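Local coordinates for protein lysozyme (Enterobacteria phage P1, PDB 1XJU) that degrades the host's peptidoglycan as a membrane-released muramidase at the end of phage infection, captured here in its secreted, inactive, disulfide-locked form, at residues A[107-112]-A[123-128]. Sequence-based numbering, arbitrary orientation.
Sequences TSIHKW and NHLPDF. With SO4 (sulfate ion), chain D.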
ATOM      1  N   THR A 107       5.063  12.542  -1.251  1.00  9.41           N
ATOM      2  CA  THR A 107       5.781  11.468  -1.893  1.00  9.82           C
ATOM      3  C   THR A 107       5.791  11.706  -3.405  1.00  9.99           C
ATOM      4  O   THR A 107       4.866  12.259  -4.021  1.00 10.25           O
ATOM      5  CB  THR A 107       5.093  10.139  -1.626  1.00  9.33           C
ATOM      6  OG1 THR A 107       3.752  10.257  -2.106  1.00  9.33           O
ATOM      7  CG2 THR A 107       5.080   9.763  -0.155  1.00 10.08           C
ATOM      8  N   SER A 108       6.820  11.175  -4.024  1.00  9.64           N
ATOM      9  CA  SER A 108       6.856  11.149  -5.484  1.00 10.52           C
ATOM     10  C   SER A 108       5.702  10.366  -6.067  1.00  9.29           C
ATOM     11  O   SER A 108       5.145  10.773  -7.097  1.00  9.63           O
ATOM     12  CB  SER A 108       8.144  10.561  -5.920  1.00 12.30           C
ATOM     13  OG  SER A 108       9.214  11.408  -5.576  1.00 16.70           O
ATOM     14  N   ILE A 109       5.314   9.236  -5.451  1.00  8.72           N
ATOM     15  CA  ILE A 109       4.206   8.471  -6.010  1.00  8.62           C
ATOM     16  C   ILE A 109       2.939   9.297  -6.061  1.00  8.52           C
ATOM     17  O   ILE A 109       2.195   9.237  -7.043  1.00  8.63           O
ATOM     18  CB  ILE A 109       4.043   7.148  -5.248  1.00  8.46           C
ATOM     19  CG1 ILE A 109       3.242   6.150  -6.062  1.00  8.87           C
ATOM     20  CG2 ILE A 109       3.459   7.321  -3.836  1.00  8.59           C
ATOM     21  CD1 ILE A 109       3.261   4.744  -5.526  1.00  9.03           C
ATOM     22  N   HIS A 110       2.687  10.097  -5.037  1.00  8.32           N
ATOM     23  CA  HIS A 110       1.541  10.977  -5.036  1.00  8.78           C
ATOM     24  C   HIS A 110       1.657  12.094  -6.085  1.00  9.19           C
ATOM     25  O   HIS A 110       0.665  12.415  -6.761  1.00  9.41           O
ATOM     26  CB  HIS A 110       1.324  11.547  -3.625  1.00  9.65           C
ATOM     27  CG  HIS A 110       0.104  12.413  -3.486  1.00  9.69           C
ATOM     28  ND1 HIS A 110       0.129  13.789  -3.670  1.00 10.38           N
ATOM     29  CD2 HIS A 110      -1.176  12.116  -3.157  1.00 10.55           C
ATOM     30  CE1 HIS A 110      -1.088  14.265  -3.432  1.00 11.22           C
ATOM     31  NE2 HIS A 110      -1.917  13.278  -3.184  1.00 11.15           N
ATOM     32  N   LYS A 111       2.823  12.667  -6.192  1.00  8.86           N
ATOM     33  CA  LYS A 111       3.059  13.699  -7.203  1.00  9.85           C
ATOM     34  C   LYS A 111       2.689  13.181  -8.593  1.00  9.71           C
ATOM     35  O   LYS A 111       2.015  13.862  -9.355  1.00 10.47           O
ATOM     36  CB  LYS A 111       4.510  14.137  -7.170  1.00 11.16           C
ATOM     37  CG  LYS A 111       4.806  15.054  -6.029  1.00 14.86           C
ATOM     38  CD  LYS A 111       6.189  15.605  -6.124  1.00 16.14           C
ATOM     39  CE  LYS A 111       6.552  16.447  -4.908  1.00 17.11           C
ATOM     40  NZ  LYS A 111       5.771  17.670  -4.787  1.00 18.43           N
ATOM     41  N   TRP A 112       3.189  12.004  -8.942  1.00  9.32           N
ATOM     42  CA  TRP A 112       2.923  11.475 -10.258  1.00  9.29           C
ATOM     43  C   TRP A 112       1.491  11.073 -10.452  1.00  9.69           C
ATOM     44  O   TRP A 112       0.927  11.284 -11.532  1.00 10.02           O
ATOM     45  CB  TRP A 112       3.886  10.335 -10.585  1.00 10.20           C
ATOM     46  CG  TRP A 112       5.298  10.757 -10.757  1.00 11.35           C
ATOM     47  CD1 TRP A 112       6.357  10.299 -10.082  1.00 12.03           C
ATOM     48  CD2 TRP A 112       5.812  11.691 -11.717  1.00 12.40           C
ATOM     49  NE1 TRP A 112       7.526  10.876 -10.554  1.00 13.63           N
ATOM     50  CE2 TRP A 112       7.207  11.717 -11.577  1.00 13.96           C
ATOM     51  CE3 TRP A 112       5.245  12.465 -12.722  1.00 13.03           C
ATOM     52  CZ2 TRP A 112       8.016  12.556 -12.337  1.00 14.10           C
ATOM     53  CZ3 TRP A 112       6.083  13.271 -13.516  1.00 14.32           C
ATOM     54  CH2 TRP A 112       7.430  13.284 -13.311  1.00 14.55           C
ATOM     55  N   ASN A 123       6.342   3.151 -11.029  1.00  8.86           N
ATOM     56  CA  ASN A 123       7.760   2.970 -10.799  1.00  9.42           C
ATOM     57  C   ASN A 123       8.240   3.444  -9.444  1.00 10.29           C
ATOM     58  O   ASN A 123       9.356   3.122  -9.057  1.00 11.46           O
ATOM     59  CB  ASN A 123       8.558   3.599 -11.930  1.00 10.72           C
ATOM     60  CG  ASN A 123       8.532   2.748 -13.174  1.00 12.68           C
ATOM     61  OD1 ASN A 123       8.371   1.542 -13.115  1.00 14.99           O
ATOM     62  ND2 ASN A 123       8.659   3.389 -14.326  1.00 15.20           N
ATOM     63  N   HIS A 124       7.410   4.171  -8.715  1.00  8.58           N
ATOM     64  CA  HIS A 124       7.712   4.550  -7.338  1.00  9.61           C
ATOM     65  C   HIS A 124       7.120   3.643  -6.290  1.00  9.85           C
ATOM     66  O   HIS A 124       7.316   3.907  -5.090  1.00 10.23           O
ATOM     67  CB  HIS A 124       7.342   5.994  -7.101  1.00 10.28           C
ATOM     68  CG  HIS A 124       8.355   6.937  -7.679  1.00 10.84           C
ATOM     69  ND1 HIS A 124       9.492   7.316  -6.983  1.00 12.29           N
ATOM     70  CD2 HIS A 124       8.458   7.502  -8.908  1.00 12.23           C
ATOM     71  CE1 HIS A 124      10.228   8.110  -7.744  1.00 13.08           C
ATOM     72  NE2 HIS A 124       9.632   8.220  -8.916  1.00 14.00           N
ATOM     73  N   LEU A 125       6.402   2.592  -6.668  1.00  8.77           N
ATOM     74  CA  LEU A 125       5.890   1.654  -5.670  1.00  9.65           C
ATOM     75  C   LEU A 125       7.033   1.132  -4.801  1.00  9.86           C
ATOM     76  O   LEU A 125       6.854   1.016  -3.577  1.00 10.03           O
ATOM     77  CB  LEU A 125       5.074   0.533  -6.355  1.00  8.86           C
ATOM     78  CG  LEU A 125       3.620   0.982  -6.609  1.00  8.53           C
ATOM     79  CD1 LEU A 125       2.985   0.099  -7.618  1.00  9.05           C
ATOM     80  CD2 LEU A 125       2.823   0.935  -5.313  1.00  9.14           C
ATOM     81  N   PRO A 126       8.194   0.768  -5.355  1.00 10.89           N
ATOM     82  CA  PRO A 126       9.278   0.277  -4.489  1.00 12.39           C
ATOM     83  C   PRO A 126       9.893   1.331  -3.597  1.00 11.20           C
ATOM     84  O   PRO A 126      10.887   0.999  -2.863  1.00 13.28           O
ATOM     85  CB  PRO A 126      10.286  -0.362  -5.485  1.00 13.10           C
ATOM     86  CG  PRO A 126       9.408  -0.641  -6.687  1.00 12.51           C
ATOM     87  CD  PRO A 126       8.500   0.549  -6.790  1.00 11.38           C
ATOM     88  N   ASP A 127       9.361   2.521  -3.486  1.00 11.76           N
ATOM     89  CA  ASP A 127       9.794   3.508  -2.503  1.00 13.14           C
ATOM     90  C   ASP A 127       9.230   3.186  -1.118  1.00 13.99           C
ATOM     91  O   ASP A 127       9.587   3.893  -0.138  1.00 17.88           O
ATOM     92  CB  ASP A 127       9.328   4.939  -2.815  1.00 12.86           C
ATOM     93  CG  ASP A 127       9.927   5.500  -4.066  1.00 13.12           C
ATOM     94  OD1 ASP A 127      10.920   4.886  -4.584  1.00 16.18           O
ATOM     95  OD2 ASP A 127       9.507   6.582  -4.460  1.00 13.03           O
ATOM     96  N   PHE A 128       8.348   2.195  -1.003  1.00 12.22           N
ATOM     97  CA  PHE A 128       7.668   1.936   0.275  1.00 11.88           C
ATOM     98  C   PHE A 128       7.954   0.539   0.781  1.00 11.48           C
ATOM     99  O   PHE A 128       7.144  -0.364   0.609  1.00 11.22           O
ATOM    100  CB  PHE A 128       6.154   2.191   0.125  1.00 12.02           C
ATOM    101  CG  PHE A 128       5.865   3.582  -0.361  1.00 12.00           C
ATOM    102  CD1 PHE A 128       5.817   3.850  -1.729  1.00 11.98           C
ATOM    103  CD2 PHE A 128       5.823   4.653   0.524  1.00 11.98           C
ATOM    104  CE1 PHE A 128       5.725   5.169  -2.153  1.00 11.38           C
ATOM    105  CE2 PHE A 128       5.708   5.926   0.100  1.00 12.86           C
ATOM    106  CZ  PHE A 128       5.669   6.176  -1.244  1.00 12.96           C
TER
HETATM  107  S   SO4 D 606       7.331  18.933  -1.684  1.00 18.53           S
HETATM  108  O1  SO4 D 606       7.611  20.147  -0.981  1.00 19.96           O
HETATM  109  O2  SO4 D 606       6.283  18.189  -0.969  1.00 19.90           O
HETATM  110  O3  SO4 D 606       8.550  18.153  -1.837  1.00 19.27           O
HETATM  111  O4  SO4 D 606       6.967  19.337  -3.034  1.00 20.58           O
HETATM  112  O   HOH W   1       7.218   7.911  -3.718  1.00 11.16           O
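Ile109 fills the middle of the apolar contact. CG1 runs anti to the backbone N (chi1 -161°) and the chain stays extended at chi2 (168°), which carries CD1 to within 3.8 Å of Leu125 CD2, while the other branch, CG2, lies 3.5 Å from Phe128 CE1. Thr107 CG2 adds a methyl in the plane of the Phe128 ring, at its edge. The flat imidazole of His124 offers a face to Ser108 CB, a CH-pi contact 3.8 Å from the ring centroid, and the five-membered ring of Trp112 lies nearly parallel but slid aside, with little overlap.

His124 ND1 donates to the syn side of Asp127 OD2 (2.6 Å); the oxygen is almost in the imidazole plane, the donor 28° out of the carboxylate plane, and the bond helps to set the ring's rotation. One water joins the segments, accepting from Ile109 N and donating to Asp127 OD2, and thus satisfies an amide of the helix's first turn. Thr107 OG1 accepts from His110 N (3.1 Å) and hydrogen-bonds to Leu93 O as donor. Met81 of helix 75-88 touches both Ile109 and Leu125. The contact joins a threonine N-capped helix to the 3-10 turn following helix 118-123, within the helical part of the phage lysozyme fold.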